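Local structure of putative HpcE protein (Mycolicibacterium smegmatis, 6V77) at residues I4-R9 and S56-T61; V147-D152 and L261-T266. The protein is of unproven function but belongs to the fumarylacetoacetate hydrolase (FAH) family of mixed alpha/beta proteins and holds a zinc ion. All coordinates share one frame; numbering follows the deposited sequence. Where two conformers were deposited one is given.

Interaction 1 (I4-R9 and S56-T61). With SO4 (sulfate ion), chain P.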
loop_
_atom_site.group_PDB
_atom_site.type_symbol
_atom_site.label_atom_id
_atom_site.label_comp_id
_atom_site.label_asym_id
_atom_site.label_seq_id
_atom_site.Cartn_x
_atom_site.Cartn_y
_atom_site.Cartn_z
ATOM N N ILE B 4 -6.210 9.650 -20.193
ATOM C CA ILE B 4 -6.317 10.717 -19.203
ATOM C C ILE B 4 -7.584 10.482 -18.388
ATOM O O ILE B 4 -8.637 10.122 -18.928
ATOM C CB ILE B 4 -6.295 12.114 -19.862
ATOM C CG1 ILE B 4 -6.203 13.235 -18.804
ATOM C CG2 ILE B 4 -7.473 12.317 -20.804
ATOM C CD1 ILE B 4 -6.020 14.631 -19.433
ATOM N N ASN B 5 -7.460 10.661 -17.083
ATOM C CA ASN B 5 -8.554 10.506 -16.132
ATOM C C ASN B 5 -9.163 11.891 -15.928
ATOM O O ASN B 5 -8.486 12.796 -15.442
ATOM C CB ASN B 5 -8.000 9.913 -14.828
ATOM C CG ASN B 5 -9.036 9.806 -13.725
ATOM O OD1 ASN B 5 -10.217 10.057 -13.951
ATOM N ND2 ASN B 5 -8.588 9.456 -12.509
ATOM N N LEU B 6 -10.407 12.079 -16.361
ATOM C CA LEU B 6 -11.087 13.364 -16.237
ATOM C C LEU B 6 -12.318 13.179 -15.369
ATOM O O LEU B 6 -13.221 12.414 -15.731
ATOM C CB LEU B 6 -11.478 13.934 -17.603
ATOM C CG LEU B 6 -10.298 14.296 -18.510
ATOM C CD1 LEU B 6 -10.819 14.627 -19.912
ATOM C CD2 LEU B 6 -9.510 15.473 -17.916
ATOM N N ASP B 7 -12.347 13.885 -14.234
ATOM C CA ASP B 7 -13.428 13.763 -13.257
ATOM C C ASP B 7 -13.718 12.297 -12.934
ATOM O O ASP B 7 -14.872 11.879 -12.833
ATOM C CB ASP B 7 -14.690 14.472 -13.746
ATOM C CG ASP B 7 -14.541 15.973 -13.763
ATOM O OD1 ASP B 7 -13.698 16.510 -13.002
ATOM O OD2 ASP B 7 -15.292 16.624 -14.524
ATOM N N GLY B 8 -12.660 11.506 -12.777
ATOM C CA GLY B 8 -12.808 10.106 -12.398
ATOM C C GLY B 8 -13.159 9.139 -13.508
ATOM O O GLY B 8 -13.264 7.927 -13.239
ATOM N N ARG B 9 -13.341 9.613 -14.739
ATOM C CA ARG B 9 -13.698 8.770 -15.881
ATOM C C ARG B 9 -12.525 8.681 -16.846
ATOM O O ARG B 9 -11.971 9.714 -17.250
ATOM C CB ARG B 9 -14.905 9.345 -16.620
ATOM C CG ARG B 9 -16.150 9.460 -15.769
ATOM C CD ARG B 9 -17.304 9.978 -16.595
ATOM N NE ARG B 9 -17.661 9.044 -17.656
ATOM C CZ ARG B 9 -18.497 8.025 -17.484
ATOM N NH1 ARG B 9 -18.783 7.208 -18.495
ATOM N NH2 ARG B 9 -19.043 7.816 -16.293
ATOM N N SER B 56 -13.881 15.200 -27.928
ATOM C CA SER B 56 -14.372 16.315 -27.135
ATOM C C SER B 56 -13.207 17.058 -26.488
ATOM O O SER B 56 -12.095 16.537 -26.368
ATOM C CB SER B 56 -15.341 15.828 -26.055
ATOM O OG SER B 56 -16.394 15.083 -26.633
ATOM N N ALA B 57 -13.479 18.287 -26.058
ATOM C CA ALA B 57 -12.471 19.067 -25.352
ATOM C C ALA B 57 -12.185 18.477 -23.976
ATOM O O ALA B 57 -13.083 17.978 -23.299
ATOM C CB ALA B 57 -12.932 20.518 -25.200
ATOM N N ARG B 58 -10.920 18.529 -23.568
ATOM C CA ARG B 58 -10.524 18.121 -22.224
ATOM C C ARG B 58 -11.147 19.076 -21.216
ATOM O O ARG B 58 -10.779 20.247 -21.183
ATOM C CB ARG B 58 -9.003 18.162 -22.086
ATOM C CG ARG B 58 -8.219 16.923 -22.453
ATOM C CD ARG B 58 -6.730 17.251 -22.333
ATOM N NE ARG B 58 -5.832 16.249 -22.916
ATOM C CZ ARG B 58 -5.663 16.060 -24.223
ATOM N NH1 ARG B 58 -4.808 15.144 -24.657
ATOM N NH2 ARG B 58 -6.370 16.756 -25.096
ATOM N N VAL B 59 -12.074 18.597 -20.384
ATOM C CA VAL B 59 -12.604 19.423 -19.301
ATOM C C VAL B 59 -12.756 18.554 -18.064
ATOM O O VAL B 59 -12.930 17.339 -18.156
ATOM C CB VAL B 59 -13.951 20.102 -19.641
ATOM C CG1 VAL B 59 -13.773 21.160 -20.735
ATOM C CG2 VAL B 59 -14.993 19.068 -20.021
ATOM N N GLY B 60 -12.670 19.189 -16.905
ATOM C CA GLY B 60 -12.770 18.510 -15.629
ATOM C C GLY B 60 -11.421 18.418 -14.934
ATOM O O GLY B 60 -10.378 18.810 -15.462
ATOM N N THR B 61 -11.474 17.882 -13.717
ATOM C CA THR B 61 -10.270 17.633 -12.937
ATOM C C THR B 61 -9.463 16.523 -13.586
ATOM O O THR B 61 -9.990 15.436 -13.822
ATOM C CB THR B 61 -10.630 17.206 -11.514
ATOM O OG1 THR B 61 -11.402 18.226 -10.869
ATOM C CG2 THR B 61 -9.365 16.928 -10.700
HETATM S S SO4 P . -21.365 4.806 -16.912
HETATM O O1 SO4 P . -20.997 5.310 -18.236
HETATM O O2 SO4 P . -21.368 5.909 -15.957
HETATM O O3 SO4 P . -20.415 3.789 -16.471
HETATM O O4 SO4 P . -22.693 4.206 -16.987
HETATM O O HOH W 1 -14.156 16.648 -10.108
HETATM O O HOH W 2 -15.046 15.860 -17.874
HETATM O O HOH W 3 -10.320 13.039 -12.255
#

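Interaction 2 (V147-D152 and L261-T266). With ZN (zinc ion), chain L.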
loop_
_atom_site.group_PDB
_atom_site.type_symbol
_atom_site.label_atom_id
_atom_site.label_comp_id
_atom_site.label_asym_id
_atom_site.label_seq_id
_atom_site.Cartn_x
_atom_site.Cartn_y
_atom_site.Cartn_z
ATOM N N VAL B 147 3.501 4.801 -19.017
ATOM C CA VAL B 147 4.287 5.576 -18.068
ATOM C C VAL B 147 3.624 6.930 -17.895
ATOM O O VAL B 147 2.821 7.362 -18.722
ATOM C CB VAL B 147 5.751 5.768 -18.533
ATOM C CG1 VAL B 147 6.441 4.413 -18.660
ATOM C CG2 VAL B 147 5.819 6.566 -19.865
ATOM N N SER B 148 3.969 7.608 -16.805
ATOM C CA SER B 148 3.460 8.952 -16.600
ATOM C C SER B 148 4.491 9.744 -15.800
ATOM O O SER B 148 5.565 9.241 -15.450
ATOM C CB SER B 148 2.075 8.914 -15.924
ATOM O OG SER B 148 1.446 10.201 -16.032
ATOM N N VAL B 149 4.151 10.997 -15.499
ATOM C CA VAL B 149 5.020 11.875 -14.721
ATOM C C VAL B 149 4.555 11.838 -13.276
ATOM O O VAL B 149 3.348 11.847 -13.007
ATOM C CB VAL B 149 4.982 13.324 -15.250
ATOM C CG1 VAL B 149 6.036 14.192 -14.530
ATOM C CG2 VAL B 149 5.155 13.408 -16.788
ATOM N N GLY B 150 5.501 11.812 -12.336
ATOM C CA GLY B 150 5.147 11.870 -10.927
ATOM C C GLY B 150 6.089 12.760 -10.136
ATOM O O GLY B 150 7.192 13.097 -10.580
ATOM N N GLN B 151 5.618 13.138 -8.946
ATOM C CA GLN B 151 6.433 13.767 -7.911
ATOM C C GLN B 151 6.400 12.856 -6.700
ATOM O O GLN B 151 5.327 12.390 -6.312
ATOM C CB GLN B 151 5.893 15.137 -7.521
ATOM C CG GLN B 151 6.507 16.298 -8.309
ATOM C CD GLN B 151 7.951 16.578 -7.929
ATOM O OE1 GLN B 151 8.373 16.320 -6.800
ATOM N NE2 GLN B 151 8.718 17.134 -8.878
ATOM N N ASP B 152 7.560 12.576 -6.118
ATOM C CA ASP B 152 7.594 11.937 -4.799
ATOM C C ASP B 152 7.910 13.020 -3.771
ATOM O O ASP B 152 9.035 13.149 -3.289
ATOM C CB ASP B 152 8.611 10.801 -4.754
ATOM C CG ASP B 152 8.665 10.126 -3.401
ATOM O OD1 ASP B 152 7.760 10.364 -2.567
ATOM O OD2 ASP B 152 9.593 9.339 -3.152
ATOM N N LEU B 261 6.364 24.666 -8.684
ATOM C CA LEU B 261 7.226 23.549 -9.030
ATOM C C LEU B 261 6.690 22.952 -10.320
ATOM O O LEU B 261 5.589 22.388 -10.335
ATOM C CB LEU B 261 7.235 22.507 -7.913
ATOM C CG LEU B 261 7.976 21.191 -8.166
ATOM C CD1 LEU B 261 9.470 21.438 -8.189
ATOM C CD2 LEU B 261 7.606 20.176 -7.084
ATOM N N ARG B 262 7.466 23.062 -11.387
ATOM C CA ARG B 262 7.114 22.468 -12.667
ATOM C C ARG B 262 7.893 21.166 -12.811
ATOM O O ARG B 262 9.110 21.137 -12.612
ATOM C CB ARG B 262 7.413 23.437 -13.818
ATOM C CG ARG B 262 7.248 22.809 -15.212
ATOM C CD ARG B 262 7.444 23.846 -16.326
ATOM N NE ARG B 262 7.375 23.190 -17.621
ATOM C CZ ARG B 262 8.426 22.673 -18.254
ATOM N NH1 ARG B 262 9.643 22.770 -17.731
ATOM N NH2 ARG B 262 8.260 22.072 -19.421
ATOM N N THR B 263 7.188 20.086 -13.137
ATOM C CA THR B 263 7.751 18.749 -13.219
ATOM C C THR B 263 7.498 18.255 -14.639
ATOM O O THR B 263 6.394 18.437 -15.155
ATOM C CB THR B 263 7.073 17.824 -12.193
ATOM O OG1 THR B 263 7.236 18.356 -10.872
ATOM C CG2 THR B 263 7.629 16.399 -12.239
ATOM N N TYR B 264 8.509 17.678 -15.294
ATOM C CA TYR B 264 8.298 17.260 -16.684
ATOM C C TYR B 264 9.085 16.006 -17.031
ATOM O O TYR B 264 10.137 15.720 -16.456
ATOM C CB TYR B 264 8.682 18.371 -17.677
ATOM C CG TYR B 264 10.169 18.664 -17.711
ATOM C CD1 TYR B 264 11.031 17.944 -18.544
ATOM C CD2 TYR B 264 10.712 19.655 -16.905
ATOM C CE1 TYR B 264 12.393 18.204 -18.557
ATOM C CE2 TYR B 264 12.068 19.916 -16.910
ATOM C CZ TYR B 264 12.903 19.187 -17.745
ATOM O OH TYR B 264 14.251 19.458 -17.747
ATOM N N ILE B 265 8.561 15.263 -18.005
ATOM C CA ILE B 265 9.296 14.213 -18.699
ATOM C C ILE B 265 9.111 14.505 -20.181
ATOM O O ILE B 265 7.977 14.514 -20.673
ATOM C CB ILE B 265 8.792 12.798 -18.337
ATOM C CG1 ILE B 265 8.938 12.556 -16.817
ATOM C CG2 ILE B 265 9.549 11.774 -19.138
ATOM C CD1 ILE B 265 8.498 11.149 -16.337
ATOM N N THR B 266 10.213 14.771 -20.883
ATOM C CA THR B 266 10.121 15.355 -22.219
ATOM C C THR B 266 9.475 14.362 -23.173
ATOM O O THR B 266 9.876 13.197 -23.236
ATOM C CB THR B 266 11.499 15.763 -22.727
ATOM O OG1 THR B 266 12.116 16.630 -21.754
ATOM C CG2 THR B 266 11.372 16.501 -24.082
HETATM ZN ZN ZN L . 11.567 9.049 -4.451
HETATM O O HOH W 4 10.709 7.139 -4.940
#

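Interaction 1 (I4-R9 and S56-T61)
D7 has CG anti to its own carbonyl carbon and beside its backbone N (chi1 -70°), and with its main chain in the left-handed helical region the carboxylate comes close to the backbone of G60 and T61. There OD1 accepts the N-H of T61 at 2.7 Å, met from above the carboxylate plane, while D7 N donates to T61 O at 2.9 Å in a nearly straight bond (169°) lying in the carbonyl plane. T61 is thus gripped at both N and O. D7 OD2 lies 3.3 Å from G60 CA, and G60, at positive phi, sits where a residue without a side chain fits. The type I' turn L6-R9, closing the hairpin to strand 9-14, puts D7 and G8 at its corners. L6 CG, also beside the backbone N, sets the isobutyl group against the V59 carbonyl, with CB 3.7 Å from V59 O. Deeper in, I4, extended with CG1 anti to N, crosses R58 obliquely, with I4 CD1 3.8 Å from R58 NE at the guanidinium edge; the charge of R58 is met by E182. The carboxylate of D7, with water 1 also donating to OD1, would probably be stabilised as the anion.

Interaction 2 (V147-D152 and L261-T266)
V149 lays its two methyls over T263 and I265 of the facing strand: CG1 rests 3.6 Å from T263 CG2, and CG2 lies 3.9 Å from I265 CG1. With CG1 anti to the backbone N (chi1 -173°), the branched side chain presents both methyls at once, and V149 runs past T263 and I265, each pointing the opposite way. I265 answers with an extended chain whose CD1 reaches 3.6 Å from S148 O. The strands 147-151 and 261-265 run roughly antiparallel (154°) with axes 6.9 Å apart, yet share no backbone hydrogen bond. They belong to two different beta-sheets packed face to face, and side chains fill the space between: V122 and L124 of strand 118-128 and F271 of strand 269-277 join the same buried layer in this FAH-family domain. Beta-branched residues fit such a layer because they are compact and suit extended backbone. Q151 brings the one polar link. Bent at chi2 (-71°), it turns its amide so that NE2 donates to T263 OG1 at 2.8 Å, with the hydroxyl near the amide plane, while OE1 takes the N-H of E121. L261 meets this amide tip to tip: L261 CD2 lies 3.7 Å from Q151 NE2. One residue on, D152 leaves the interface and binds the zinc ion through OD2 at 2.4 Å; E121, E123 and water 4 also bind the metal, and K99 pairs with D152 OD1.

How the interactions relate
From the N terminus, strand 2-6 turns at 6-9 into strand 9-14, and the chain then passes through helices 21-24, 33-38 and 40-49 before interaction 1 closes this 46-residue excursion against the 56-61 loop, just ahead of strand 62-63. Interaction 2 opens later, on strand 144-155, and closes at strand 260-265, with 108 residues between its two segments. The two loops therefore stand in series, neither nested nor crossed. Interaction 1 lies at the turn end of strand 2-6, towards the surface, whereas interaction 2 joins the large mixed sheet to the separate five-stranded sheet. Their centres are about 19 Å apart, their nearest atoms about 8 Å. Strand 177-185 pairs with both 2-6 and 144-155, connecting the two regions.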